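Local coordinates for sulfur oxidation protein SOXB (Thermus thermophilus, PDB 2WDD) that probably hydrolyses the sulfur-sulfur bond of cysteine S-thiosulfonate, releasing sulfate in the Sox sulfur-oxidation pathway, with a pair of manganese ions at its active site, at residues A217-V222 against S284-D289. Residues are numbered along the deposited sequence; the frame is centred on the assembly and turned at random.
With MN (manganese (II) ion), chain H; MN (manganese (II) ion), chain G.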
ATOM      1  N   ALA A 217     -14.117   6.815  -3.505  1.00  9.75           N
ATOM      2  CA  ALA A 217     -14.476   5.668  -2.671  1.00  9.66           C
ATOM      3  C   ALA A 217     -13.347   5.385  -1.694  1.00 11.90           C
ATOM      4  O   ALA A 217     -12.201   5.209  -2.101  1.00 10.77           O
ATOM      5  CB  ALA A 217     -14.764   4.436  -3.508  1.00 10.94           C
ATOM      6  N   SER A 218     -13.665   5.418  -0.403  1.00  9.43           N
ATOM      7  CA  SER A 218     -12.683   5.085   0.627  1.00  9.05           C
ATOM      8  C   SER A 218     -12.746   3.585   0.945  1.00 11.96           C
ATOM      9  O   SER A 218     -13.709   2.896   0.609  1.00 11.19           O
ATOM     10  CB  SER A 218     -12.923   5.912   1.888  1.00 10.65           C
ATOM     11  OG  SER A 218     -12.450   7.230   1.700  1.00 12.76           O
ATOM     12  N   TYR A 219     -11.711   3.074   1.602  1.00 10.43           N
ATOM     13  CA  TYR A 219     -11.636   1.645   1.905  1.00  9.62           C
ATOM     14  C   TYR A 219     -12.852   1.198   2.707  1.00 12.70           C
ATOM     15  O   TYR A 219     -13.140   1.765   3.757  1.00 12.13           O
ATOM     16  CB  TYR A 219     -10.368   1.367   2.707  1.00 10.08           C
ATOM     17  CG  TYR A 219     -10.065  -0.099   2.908  1.00  9.81           C
ATOM     18  CD1 TYR A 219      -9.986  -0.973   1.831  1.00 10.21           C
ATOM     19  CD2 TYR A 219      -9.787  -0.593   4.174  1.00 10.85           C
ATOM     20  CE1 TYR A 219      -9.691  -2.314   2.011  1.00 10.43           C
ATOM     21  CE2 TYR A 219      -9.478  -1.937   4.364  1.00 11.50           C
ATOM     22  CZ  TYR A 219      -9.417  -2.782   3.286  1.00 14.72           C
ATOM     23  OH  TYR A 219      -9.096  -4.116   3.484  1.00 15.33           O
ATOM     24  N   PRO A 220     -13.557   0.156   2.241  1.00 10.36           N
ATOM     25  CA  PRO A 220     -14.786  -0.268   2.939  1.00 10.32           C
ATOM     26  C   PRO A 220     -14.588  -1.062   4.224  1.00 14.03           C
ATOM     27  O   PRO A 220     -15.546  -1.266   4.982  1.00 13.28           O
ATOM     28  CB  PRO A 220     -15.504  -1.141   1.903  1.00 12.66           C
ATOM     29  CG  PRO A 220     -14.438  -1.571   0.946  1.00 16.53           C
ATOM     30  CD  PRO A 220     -13.437  -0.456   0.902  1.00 11.63           C
ATOM     31  N   TYR A 221     -13.364  -1.516   4.471  1.00 10.92           N
ATOM     32  CA  TYR A 221     -13.111  -2.374   5.621  1.00 10.95           C
ATOM     33  C   TYR A 221     -12.328  -1.735   6.757  1.00 14.85           C
ATOM     34  O   TYR A 221     -11.680  -2.424   7.550  1.00 14.48           O
ATOM     35  CB  TYR A 221     -12.475  -3.683   5.157  1.00 12.61           C
ATOM     36  CG  TYR A 221     -13.244  -4.325   4.026  1.00 14.32           C
ATOM     37  CD1 TYR A 221     -14.549  -4.769   4.211  1.00 16.75           C
ATOM     38  CD2 TYR A 221     -12.687  -4.447   2.761  1.00 14.94           C
ATOM     39  CE1 TYR A 221     -15.265  -5.345   3.171  1.00 17.57           C
ATOM     40  CE2 TYR A 221     -13.390  -5.040   1.720  1.00 15.77           C
ATOM     41  CZ  TYR A 221     -14.677  -5.486   1.934  1.00 22.99           C
ATOM     42  OH  TYR A 221     -15.390  -6.052   0.899  1.00 23.03           O
ATOM     43  N   VAL A 222     -12.415  -0.418   6.865  1.00 12.41           N
ATOM     44  CA  VAL A 222     -11.713   0.289   7.927  1.00 12.84           C
ATOM     45  C   VAL A 222     -12.079  -0.214   9.323  1.00 15.94           C
ATOM     46  O   VAL A 222     -11.222  -0.297  10.204  1.00 14.59           O
ATOM     47  CB  VAL A 222     -11.923   1.821   7.806  1.00 17.19           C
ATOM     48  CG1 VAL A 222     -11.197   2.559   8.920  1.00 17.44           C
ATOM     49  CG2 VAL A 222     -11.459   2.328   6.436  1.00 17.25           C
ATOM     50  N   SER A 284      -7.188   2.845  -9.191  1.00  8.76           N
ATOM     51  CA  SER A 284      -7.192   1.872  -8.098  0.50  7.82           C
ATOM     52  C   SER A 284      -6.021   1.937  -7.134  1.00 11.07           C
ATOM     53  O   SER A 284      -4.896   1.571  -7.483  1.00 10.37           O
ATOM     54  CB  SER A 284      -7.256   0.439  -8.659  0.50  8.32           C
ATOM     55  OG  SER A 284      -8.453   0.175  -9.371  0.50  8.26           O
ATOM     56  N   GLY A 285      -6.306   2.338  -5.901  1.00  7.82           N
ATOM     57  CA  GLY A 285      -5.305   2.370  -4.848  1.00  7.76           C
ATOM     58  C   GLY A 285      -5.448   1.131  -3.978  1.00 10.69           C
ATOM     59  O   GLY A 285      -6.082   0.158  -4.365  1.00  8.85           O
ATOM     60  N   HIS A 286      -4.860   1.194  -2.785  1.00  8.34           N
ATOM     61  CA  HIS A 286      -4.949   0.134  -1.781  1.00  7.92           C
ATOM     62  C   HIS A 286      -4.096  -1.114  -1.968  1.00 10.16           C
ATOM     63  O   HIS A 286      -3.442  -1.587  -1.033  1.00  9.55           O
ATOM     64  CB  HIS A 286      -6.391  -0.269  -1.474  1.00  7.99           C
ATOM     65  CG  HIS A 286      -6.489  -1.227  -0.324  1.00 10.60           C
ATOM     66  ND1 HIS A 286      -6.093  -0.884   0.952  1.00 11.37           N
ATOM     67  CD2 HIS A 286      -6.822  -2.538  -0.278  1.00 11.45           C
ATOM     68  CE1 HIS A 286      -6.204  -1.937   1.742  1.00 10.72           C
ATOM     69  NE2 HIS A 286      -6.651  -2.954   1.024  1.00 11.10           N
ATOM     70  N   THR A 287      -4.160  -1.703  -3.153  1.00  7.88           N
ATOM     71  CA  THR A 287      -3.406  -2.920  -3.394  1.00  6.61           C
ATOM     72  C   THR A 287      -1.949  -2.680  -3.836  1.00  9.24           C
ATOM     73  O   THR A 287      -1.161  -3.633  -3.931  1.00  9.02           O
ATOM     74  CB  THR A 287      -4.165  -3.884  -4.326  1.00 10.34           C
ATOM     75  OG1 THR A 287      -4.767  -3.140  -5.396  1.00  9.65           O
ATOM     76  CG2 THR A 287      -5.267  -4.624  -3.557  1.00  8.84           C
ATOM     77  N   HIS A 288      -1.572  -1.410  -3.992  1.00  7.76           N
ATOM     78  CA  HIS A 288      -0.198  -1.030  -4.314  1.00  7.57           C
ATOM     79  C   HIS A 288       0.274  -1.652  -5.632  1.00  9.66           C
ATOM     80  O   HIS A 288       1.457  -1.966  -5.797  1.00 10.72           O
ATOM     81  CB  HIS A 288       0.753  -1.436  -3.173  1.00  7.17           C
ATOM     82  CG  HIS A 288       0.496  -0.732  -1.868  1.00  9.10           C
ATOM     83  ND1 HIS A 288       1.440  -0.661  -0.865  1.00  9.93           N
ATOM     84  CD2 HIS A 288      -0.590  -0.066  -1.407  1.00  9.72           C
ATOM     85  CE1 HIS A 288       0.945   0.018   0.158  1.00  9.59           C
ATOM     86  NE2 HIS A 288      -0.280   0.400  -0.149  1.00  9.63           N
ATOM     87  N   ASP A 289      -0.655  -1.804  -6.576  1.00  7.18           N
ATOM     88  CA  ASP A 289      -0.348  -2.399  -7.878  1.00  7.28           C
ATOM     89  C   ASP A 289       0.263  -1.419  -8.873  1.00 10.38           C
ATOM     90  O   ASP A 289       0.205  -0.194  -8.687  1.00  8.07           O
ATOM     91  CB  ASP A 289      -1.635  -2.981  -8.471  1.00  8.96           C
ATOM     92  CG  ASP A 289      -2.103  -4.223  -7.732  1.00 11.08           C
ATOM     93  OD1 ASP A 289      -1.287  -5.157  -7.600  1.00 12.71           O
ATOM     94  OD2 ASP A 289      -3.273  -4.284  -7.301  1.00 11.98           O
TER
HETATM   95 MN    MN H1581      -5.031   0.940   1.895  0.90  7.88          MN
HETATM   96 MN    MN G1580      -1.715   1.441   1.193  0.90  8.37          MN
HETATM   97  O   HOH W   1      -3.239   0.025   1.245  0.75  7.96           O
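At the rim of the two-manganese site, Tyr219 lies against the metal ligand His286, joining the loops that follow strands 210-217 and 281-284 of one mixed sheet. The two rings form an offset stack, centroids 4.1 Å apart and planes inclined at 28°. The CE1 corner of Tyr219 does most of the touching, 3.3 Å from His286 NE2, while CZ lies over the same side of the imidazole. Behind the phenol, the backbone N of Tyr221 sits over the rim of the opposite face, within a type I turn running from Tyr219 to Val222. His286 has CG anti to its backbone N (chi1 -173°), which carries the imidazole out to both partners: a face for Tyr219, and ND1 for one manganese at 2.3 Å. Its carbonyl O accepts a 2.8 Å hydrogen bond from the water bridging the two metals, and His288 NE2 binds the second manganese at 2.2 Å. Thr287 OG1 donates to Asp289 OD2 (2.7 Å), tying the loop across His288. An alanine in place of Tyr219 removes the phenol from the face of His286, which would probably leave the imidazole freer to rock about its bond to manganese. Asp132 bridges the ions, and His163 and His263 share the manganese of His286, a dinuclear centre characteristic of the metallophosphoesterase fold of the 5'-nucleotidase family.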